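Local coordinates for protein cytochrome c (PDB 6RTE) that dehydrogenates dihydro-heme d1 during heme d1 biosynthesis, pairing a heme c-carrying cytochrome c domain with an eight-bladed beta-propeller, at residues E40-Q45 against A101-A106; A53-G58 against L63-L68; V236-Y239 against L244-L247. All coordinates share one frame; numbering follows the deposited sequence.

Contact 1: residues E40-Q45 against A101-A106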
loop_
_atom_site.group_PDB
_atom_site.type_symbol
_atom_site.label_atom_id
_atom_site.label_comp_id
_atom_site.label_asym_id
_atom_site.label_seq_id
_atom_site.Cartn_x
_atom_site.Cartn_y
_atom_site.Cartn_z
ATOM N N GLU A 40 -3.007 25.286 20.611
ATOM C CA GLU A 40 -2.204 25.949 19.591
ATOM C C GLU A 40 -0.950 26.570 20.190
ATOM O O GLU A 40 0.163 26.350 19.699
ATOM C CB GLU A 40 -3.046 27.006 18.882
ATOM C CG GLU A 40 -2.241 28.049 18.132
ATOM C CD GLU A 40 -3.125 29.064 17.450
ATOM O OE1 GLU A 40 -4.363 28.893 17.485
ATOM O OE2 GLU A 40 -2.589 30.040 16.882
ATOM N N ALA A 41 -1.109 27.367 21.251
ATOM C CA ALA A 41 0.040 28.031 21.854
ATOM C C ALA A 41 1.055 27.016 22.352
ATOM O O ALA A 41 2.264 27.161 22.125
ATOM C CB ALA A 41 -0.420 28.946 22.988
ATOM N N LEU A 42 0.582 25.967 23.039
ATOM C CA LEU A 42 1.481 24.889 23.429
ATOM C C LEU A 42 2.169 24.288 22.205
ATOM O O LEU A 42 3.354 23.936 22.261
ATOM C CB LEU A 42 0.715 23.815 24.196
ATOM C CG LEU A 42 0.233 24.200 25.605
ATOM C CD1 LEU A 42 -0.697 23.143 26.188
ATOM C CD2 LEU A 42 1.411 24.426 26.540
ATOM N N TYR A 43 1.442 24.177 21.090
ATOM C CA TYR A 43 2.017 23.553 19.892
ATOM C C TYR A 43 3.155 24.400 19.328
ATOM O O TYR A 43 4.243 23.884 19.038
ATOM C CB TYR A 43 0.925 23.326 18.841
ATOM C CG TYR A 43 1.456 22.697 17.576
ATOM C CD1 TYR A 43 1.531 21.317 17.438
ATOM C CD2 TYR A 43 1.911 23.486 16.528
ATOM C CE1 TYR A 43 2.036 20.742 16.287
ATOM C CE2 TYR A 43 2.419 22.921 15.382
ATOM C CZ TYR A 43 2.478 21.548 15.268
ATOM O OH TYR A 43 2.988 20.993 14.127
ATOM N N ARG A 44 2.931 25.706 19.171
ATOM C CA ARG A 44 3.989 26.583 18.674
ATOM C C ARG A 44 5.241 26.487 19.539
ATOM O O ARG A 44 6.356 26.342 19.026
ATOM C CB ARG A 44 3.493 28.026 18.615
ATOM C CG ARG A 44 2.762 28.381 17.332
ATOM C CD ARG A 44 2.623 29.886 17.175
ATOM N NE ARG A 44 1.666 30.444 18.127
ATOM C CZ ARG A 44 0.369 30.606 17.883
ATOM N NH1 ARG A 44 -0.146 30.258 16.709
ATOM N NH2 ARG A 44 -0.419 31.122 18.817
ATOM N N GLN A 45 5.074 26.551 20.863
ATOM C CA GLN A 45 6.230 26.582 21.751
ATOM C C GLN A 45 7.010 25.273 21.713
ATOM O O GLN A 45 8.246 25.289 21.656
ATOM C CB GLN A 45 5.780 26.893 23.182
ATOM C CG GLN A 45 6.878 26.767 24.236
ATOM C CD GLN A 45 8.041 27.715 23.997
ATOM O OE1 GLN A 45 7.904 28.724 23.303
ATOM N NE2 GLN A 45 9.194 27.393 24.574
ATOM N N ALA A 101 -1.316 18.288 28.318
ATOM C CA ALA A 101 -1.278 17.134 27.424
ATOM C C ALA A 101 -2.639 16.904 26.777
ATOM O O ALA A 101 -2.724 16.660 25.568
ATOM C CB ALA A 101 -0.828 15.890 28.190
ATOM N N ASP A 102 -3.717 16.985 27.567
ATOM C CA ASP A 102 -5.051 16.844 27.001
ATOM C C ASP A 102 -5.330 17.947 25.989
ATOM O O ASP A 102 -5.895 17.693 24.917
ATOM C CB ASP A 102 -6.108 16.865 28.106
ATOM C CG ASP A 102 -5.881 15.798 29.159
ATOM O OD1 ASP A 102 -5.296 14.743 28.837
ATOM O OD2 ASP A 102 -6.296 16.022 30.313
ATOM N N ALA A 103 -4.939 19.184 26.311
ATOM C CA ALA A 103 -5.136 20.284 25.374
ATOM C C ALA A 103 -4.437 20.005 24.050
ATOM O O ALA A 103 -5.003 20.247 22.974
ATOM C CB ALA A 103 -4.629 21.587 25.978
ATOM N N LEU A 104 -3.200 19.498 24.107
ATOM C CA LEU A 104 -2.463 19.238 22.877
ATOM C C LEU A 104 -3.137 18.141 22.059
ATOM O O LEU A 104 -3.302 18.285 20.842
ATOM C CB LEU A 104 -1.016 18.877 23.207
ATOM C CG LEU A 104 -0.069 20.075 23.331
ATOM C CD1 LEU A 104 1.229 19.670 24.016
ATOM C CD2 LEU A 104 0.213 20.678 21.959
ATOM N N VAL A 105 -3.551 17.051 22.715
ATOM C CA VAL A 105 -4.234 15.972 22.009
ATOM C C VAL A 105 -5.505 16.492 21.351
ATOM O O VAL A 105 -5.773 16.222 20.169
ATOM C CB VAL A 105 -4.537 14.805 22.964
ATOM C CG1 VAL A 105 -5.378 13.735 22.260
ATOM C CG2 VAL A 105 -3.243 14.203 23.493
ATOM N N ALA A 106 -6.308 17.243 22.107
ATOM C CA ALA A 106 -7.538 17.802 21.556
ATOM C C ALA A 106 -7.249 18.625 20.306
ATOM O O ALA A 106 -7.949 18.498 19.297
ATOM C CB ALA A 106 -8.254 18.649 22.611
#
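Leu-104 points the end of its side chain at the backbone of helix 38-46, where Leu-42 and Tyr-43 receive it. Its CD2 methyl does most of the touching, lying 3.8 Å from the backbone N of Tyr-43 and 3.9 Å from CB of Leu-42. The branch carbon of Leu-104 follows behind, its CG also 3.9 Å from Leu-42 CB, so the isobutyl group rests against the base of Leu-42 and leaves that leucine's methyls to reach elsewhere. One of them, Leu-42 CD1, approaches Ala-103 CB at 4.2 Å. Tyr-43 contributes its CB, while its ring is carried past the contact by a CG anti to the backbone N (chi1 179°), and its hydroxyl is hydrogen-bonded to Gly-52 O. The contact is apolar and modest, with 169 Å² buried in all. The axes of the two short segments come within 9.1 Å at a crossing angle of -93°, which confines the touching to a small patch centred on Leu-104. That leucine also touches the heme c. Near-perpendicular packing of the first and last helices of the cytochrome domain, 38-46 and 98-109, beside the heme is the hallmark of the class I cytochrome c fold.

Contact 2: residues A53-G58 against L63-L68. With HEC (heme c), chain C.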
loop_
_atom_site.group_PDB
_atom_site.type_symbol
_atom_site.label_atom_id
_atom_site.label_comp_id
_atom_site.label_asym_id
_atom_site.label_seq_id
_atom_site.Cartn_x
_atom_site.Cartn_y
_atom_site.Cartn_z
ATOM N N ALA A 53 4.817 24.262 10.759
ATOM C CA ALA A 53 3.704 25.195 10.820
ATOM C C ALA A 53 2.455 24.544 10.246
ATOM O O ALA A 53 2.505 23.876 9.206
ATOM C CB ALA A 53 4.045 26.471 10.051
ATOM N N GLY A 54 1.333 24.736 10.930
ATOM C CA GLY A 54 0.082 24.147 10.513
ATOM C C GLY A 54 -0.041 22.654 10.748
ATOM O O GLY A 54 -1.026 22.055 10.312
ATOM N N ARG A 55 0.925 22.043 11.427
ATOM C CA ARG A 55 0.978 20.601 11.640
ATOM C C ARG A 55 1.236 19.840 10.346
ATOM O O ARG A 55 0.952 18.640 10.265
ATOM C CB ARG A 55 -0.307 20.077 12.288
ATOM C CG ARG A 55 -0.665 20.744 13.624
ATOM C CD ARG A 55 -1.882 20.066 14.227
ATOM N NE ARG A 55 -3.121 20.738 13.849
ATOM C CZ ARG A 55 -4.315 20.148 13.777
ATOM N NH1 ARG A 55 -4.443 18.861 14.026
ATOM N NH2 ARG A 55 -5.387 20.857 13.444
ATOM N N LEU A 56 1.785 20.513 9.333
ATOM C CA LEU A 56 1.999 19.886 8.033
ATOM C C LEU A 56 3.176 18.927 8.025
ATOM O O LEU A 56 3.252 18.081 7.128
ATOM C CB LEU A 56 2.211 20.955 6.961
ATOM C CG LEU A 56 1.015 21.848 6.656
ATOM C CD1 LEU A 56 1.293 22.671 5.412
ATOM C CD2 LEU A 56 -0.254 21.034 6.488
ATOM N N GLY A 57 4.083 19.034 8.982
ATOM C CA GLY A 57 5.232 18.163 9.087
ATOM C C GLY A 57 6.534 18.910 8.856
ATOM O O GLY A 57 6.564 20.061 8.422
ATOM N N GLY A 58 7.624 18.218 9.185
ATOM C CA GLY A 58 8.976 18.699 8.956
ATOM C C GLY A 58 9.995 17.644 9.340
ATOM O O GLY A 58 10.033 16.567 8.737
ATOM N N LEU A 63 0.770 16.006 11.512
ATOM C CA LEU A 63 -0.080 15.736 12.668
ATOM C C LEU A 63 -1.475 16.311 12.464
ATOM O O LEU A 63 -2.050 16.945 13.362
ATOM C CB LEU A 63 0.541 16.293 13.948
ATOM C CG LEU A 63 1.873 15.684 14.410
ATOM C CD1 LEU A 63 2.273 16.333 15.726
ATOM C CD2 LEU A 63 1.812 14.159 14.566
ATOM N N LEU A 64 -2.030 16.107 11.294
ATOM C CA LEU A 64 -3.420 16.448 11.029
ATOM C C LEU A 64 -4.329 15.301 11.441
ATOM O O LEU A 64 -3.876 14.169 11.620
ATOM C CB LEU A 64 -3.608 16.758 9.548
ATOM C CG LEU A 64 -2.908 18.006 9.021
ATOM C CD1 LEU A 64 -2.958 18.032 7.509
ATOM C CD2 LEU A 64 -3.537 19.273 9.591
ATOM N N PRO A 65 -5.627 15.558 11.606
ATOM C CA PRO A 65 -6.539 14.461 11.974
ATOM C C PRO A 65 -6.453 13.284 11.022
ATOM O O PRO A 65 -6.392 12.136 11.479
ATOM C CB PRO A 65 -7.919 15.135 11.950
ATOM C CG PRO A 65 -7.636 16.556 12.240
ATOM C CD PRO A 65 -6.318 16.863 11.575
ATOM N N GLU A 66 -6.391 13.553 9.712
ATOM C CA GLU A 66 -6.213 12.488 8.737
ATOM C C GLU A 66 -4.916 11.725 8.986
ATOM O O GLU A 66 -4.876 10.499 8.857
ATOM C CB GLU A 66 -6.211 13.060 7.309
ATOM C CG GLU A 66 -7.537 13.639 6.830
ATOM C CD GLU A 66 -7.764 15.095 7.256
ATOM O OE1 GLU A 66 -7.047 15.624 8.144
ATOM O OE2 GLU A 66 -8.680 15.713 6.684
ATOM N N SER A 67 -3.842 12.443 9.321
ATOM C CA SER A 67 -2.545 11.808 9.528
ATOM C C SER A 67 -2.587 10.808 10.668
ATOM O O SER A 67 -1.838 9.815 10.653
ATOM C CB SER A 67 -1.490 12.876 9.822
ATOM O OG SER A 67 -1.650 13.988 8.971
ATOM N N LEU A 68 -3.434 11.062 11.666
ATOM C CA LEU A 68 -3.504 10.284 12.900
ATOM C C LEU A 68 -4.666 9.303 12.911
ATOM O O LEU A 68 -5.028 8.790 13.983
ATOM C CB LEU A 68 -3.604 11.236 14.101
ATOM C CG LEU A 68 -2.476 12.274 14.174
ATOM C CD1 LEU A 68 -2.663 13.230 15.346
ATOM C CD2 LEU A 68 -1.110 11.598 14.243
HETATM FE FE HEC C . 6.618 14.695 17.851
HETATM C CHA HEC C . 6.054 11.669 16.483
HETATM C CHB HEC C . 3.341 14.873 18.904
HETATM C CHC HEC C . 7.291 17.654 19.573
HETATM C CHD HEC C . 9.670 14.875 16.425
HETATM N NA HEC C . 5.012 13.519 17.735
HETATM C C1A HEC C . 5.003 12.293 17.114
HETATM C C2A HEC C . 3.706 11.730 17.213
HETATM C C3A HEC C . 2.947 12.622 17.894
HETATM C C4A HEC C . 3.753 13.743 18.215
HETATM C CMA HEC C . 1.496 12.451 18.230
HETATM C CAA HEC C . 3.259 10.393 16.661
HETATM C CBA HEC C . 2.810 10.596 15.204
HETATM C CGA HEC C . 2.421 9.350 14.448
HETATM O O1A HEC C . 2.184 9.427 13.216
HETATM O O2A HEC C . 2.340 8.253 15.013
HETATM N NB HEC C . 5.500 16.026 19.027
HETATM C C1B HEC C . 4.207 15.903 19.311
HETATM C C2B HEC C . 3.792 16.999 20.122
HETATM C C3B HEC C . 4.883 17.795 20.337
HETATM C C4B HEC C . 5.988 17.137 19.607
HETATM C CMB HEC C . 2.402 17.215 20.644
HETATM C CAB HEC C . 5.076 19.045 21.128
HETATM C CBB HEC C . 4.306 18.938 22.444
HETATM N NC HEC C . 8.202 16.046 17.999
HETATM C C1C HEC C . 8.293 17.180 18.732
HETATM C C2C HEC C . 9.556 17.767 18.502
HETATM C C3C HEC C . 10.248 16.962 17.608
HETATM C C4C HEC C . 9.365 15.888 17.288
HETATM C CMC HEC C . 10.009 19.041 19.150
HETATM C CAC HEC C . 11.580 17.090 16.979
HETATM C CBC HEC C . 12.845 16.976 17.820
HETATM N ND HEC C . 7.625 13.548 16.725
HETATM C C1D HEC C . 8.847 13.770 16.235
HETATM C C2D HEC C . 9.282 12.639 15.404
HETATM C C3D HEC C . 8.291 11.743 15.417
HETATM C C4D HEC C . 7.241 12.341 16.250
HETATM C CMD HEC C . 10.597 12.512 14.680
HETATM C CAD HEC C . 8.259 10.418 14.696
HETATM C CBD HEC C . 8.878 9.307 15.549
HETATM C CGD HEC C . 8.856 7.960 14.867
HETATM O O1D HEC C . 9.765 7.660 14.079
HETATM O O2D HEC C . 7.954 7.136 15.077
#
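Two hydrogen bonds tie Arg-55 to Leu-63, one through each residue's carbonyl. Leu-63 N donates to Arg-55 O over 2.9 Å in a nearly straight bond (167°). In the reverse direction Arg-55 NH1 reaches Leu-63 O at 3.1 Å, meeting a lone pair of that oxygen in the carbonyl plane, although the oxygen sits 27° out of the guanidinium plane. The bend of the arginine at chi3 (-93°) turns its end back to this oxygen, which also lies 3.2 Å from Arg-55 CD. The guanidinium has further partners outside the two segments: NH2 bonds to Gln-110 O, and Tyr-107 makes a cation-pi contact.

Apolar packing adjoins these bonds. Leu-64 places CD2 over one face of the guanidinium, and its other methyl, CD1, meets Leu-56 CD2 at 4.2 Å. Pro-65 crosses the arginine at about a right angle, with its CD 3.7 Å from Arg-55 NH1.

Contact with the cofactor falls to Leu-63, whose CD1 comes within 3.7 Å of the heme c meso carbon CHB, and whose CD2 touches pyrrole carbon C3A. Such a loop, following the heme-attachment helix and bracing a leucine against the porphyrin, belongs to the heme c pocket of a cytochrome c domain.

Contact 3: residues V236-Y239 against L244-L247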
loop_
_atom_site.group_PDB
_atom_site.type_symbol
_atom_site.label_atom_id
_atom_site.label_comp_id
_atom_site.label_asym_id
_atom_site.label_seq_id
_atom_site.Cartn_x
_atom_site.Cartn_y
_atom_site.Cartn_z
ATOM N N VAL A 236 -0.859 9.675 -8.380
ATOM C CA VAL A 236 -0.915 9.619 -6.922
ATOM C C VAL A 236 -2.347 9.895 -6.477
ATOM O O VAL A 236 -2.943 10.903 -6.885
ATOM C CB VAL A 236 0.038 10.642 -6.267
ATOM C CG1 VAL A 236 0.044 10.467 -4.765
ATOM C CG2 VAL A 236 1.445 10.534 -6.830
ATOM N N GLY A 237 -2.881 9.010 -5.639
ATOM C CA GLY A 237 -4.220 9.162 -5.096
ATOM C C GLY A 237 -4.179 9.698 -3.682
ATOM O O GLY A 237 -3.680 9.033 -2.770
ATOM N N ASN A 238 -4.740 10.898 -3.496
ATOM C CA ASN A 238 -4.666 11.611 -2.231
ATOM C C ASN A 238 -6.010 11.615 -1.510
ATOM O O ASN A 238 -7.075 11.740 -2.136
ATOM C CB ASN A 238 -4.210 13.060 -2.443
ATOM C CG ASN A 238 -2.736 13.181 -2.779
ATOM O OD1 ASN A 238 -1.917 12.372 -2.346
ATOM N ND2 ASN A 238 -2.387 14.207 -3.552
ATOM N N TYR A 239 -5.949 11.458 -0.179
ATOM C CA TYR A 239 -7.058 11.793 0.690
ATOM C C TYR A 239 -7.153 13.305 0.892
ATOM O O TYR A 239 -8.246 13.869 0.853
ATOM C CB TYR A 239 -6.898 11.119 2.058
ATOM C CG TYR A 239 -7.789 9.938 2.307
ATOM C CD1 TYR A 239 -8.271 9.171 1.257
ATOM C CD2 TYR A 239 -8.150 9.589 3.607
ATOM C CE1 TYR A 239 -9.091 8.088 1.480
ATOM C CE2 TYR A 239 -8.969 8.501 3.847
ATOM C CZ TYR A 239 -9.434 7.751 2.770
ATOM O OH TYR A 239 -10.253 6.667 2.973
ATOM N N LEU A 244 -6.151 13.754 -7.542
ATOM C CA LEU A 244 -5.111 12.946 -8.157
ATOM C C LEU A 244 -3.983 13.873 -8.568
ATOM O O LEU A 244 -4.224 14.992 -9.043
ATOM C CB LEU A 244 -5.628 12.201 -9.394
ATOM C CG LEU A 244 -6.785 11.215 -9.176
ATOM C CD1 LEU A 244 -7.506 10.978 -10.496
ATOM C CD2 LEU A 244 -6.272 9.902 -8.601
ATOM N N VAL A 245 -2.744 13.419 -8.400
ATOM C CA VAL A 245 -1.587 14.188 -8.843
ATOM C C VAL A 245 -0.827 13.338 -9.858
ATOM O O VAL A 245 -0.423 12.206 -9.560
ATOM C CB VAL A 245 -0.699 14.613 -7.665
ATOM C CG1 VAL A 245 0.591 15.228 -8.138
ATOM C CG2 VAL A 245 -1.466 15.613 -6.760
ATOM N N LEU A 246 -0.675 13.879 -11.063
ATOM C CA LEU A 246 -0.007 13.221 -12.171
ATOM C C LEU A 246 1.426 13.747 -12.262
ATOM O O LEU A 246 1.640 14.958 -12.389
ATOM C CB LEU A 246 -0.753 13.485 -13.475
ATOM C CG LEU A 246 -0.160 12.865 -14.748
ATOM C CD1 LEU A 246 -0.169 11.351 -14.648
ATOM C CD2 LEU A 246 -0.927 13.327 -15.972
ATOM N N LEU A 247 2.390 12.834 -12.205
ATOM C CA LEU A 247 3.806 13.161 -12.224
ATOM C C LEU A 247 4.471 12.473 -13.420
ATOM O O LEU A 247 4.015 11.424 -13.883
ATOM C CB LEU A 247 4.499 12.710 -10.929
ATOM C CG LEU A 247 3.919 13.159 -9.585
ATOM C CD1 LEU A 247 4.596 12.420 -8.415
ATOM C CD2 LEU A 247 4.073 14.660 -9.405
#
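Val-236 and Val-245 face each other as an antiparallel hydrogen-bonded pair, their CA atoms 5.0 Å apart. Val-236 N donates to Val-245 O at 2.8 Å, and Val-245 N returns a bond to Val-236 O at 2.9 Å; both are close to straight (159° and 161°). Gly-237 and Leu-244 form the adjoining non-hydrogen-bonded pair. There Leu-244 CA approaches Val-236 O at 3.2 Å in a CA-H...O contact, giving that carbonyl a second partner. The strand segments run at 158°, close to antiparallel.

On the face of the two valines, CG2 of Val-236 meets Leu-247 CD1 at 4.0 Å. Asn-238 reaches Val-245 alone of the pair, its ND2 3.6 Å from CG2. The amide is held by partners beyond the two segments, with OD1 bonded to Thr-222 OG1 and ND2 to Asn-243 OD1 and Ala-218 O. On the face of Leu-244, that leucine's CD2 lies 4.1 Å from Gly-237 CA, so backbone takes the place of a side chain there.

Every touching residue is buried. The reciprocal peptide bonds therefore satisfy polar backbone groups away from solvent, while the anchored Asn-238 links the two middle strands of this propeller blade to strand 221-227, the first strand of the same four-stranded sheet.

In the fold
Contact 3 is fully buried and belongs to the beta-propeller, whereas contacts 1 and 2 are only partly buried and lie in the cytochrome c domain. Contacts 1 and 2 border the same heme c, and they touch where Tyr-43 OH meets Arg-55 CA at 3.2 Å; their centres are 13 Å apart. Their chemistry nevertheless differs: contact 1 joins two helices by apolar side-chain packing, while contact 2 staples irregular loop with an arginine and peptide bonds. Contact 3 relies on regular strand pairing. Its nearest atoms are about 5 Å from contact 2 without touching, but about 18 Å from contact 1, placing contact 2 on the propeller-facing side.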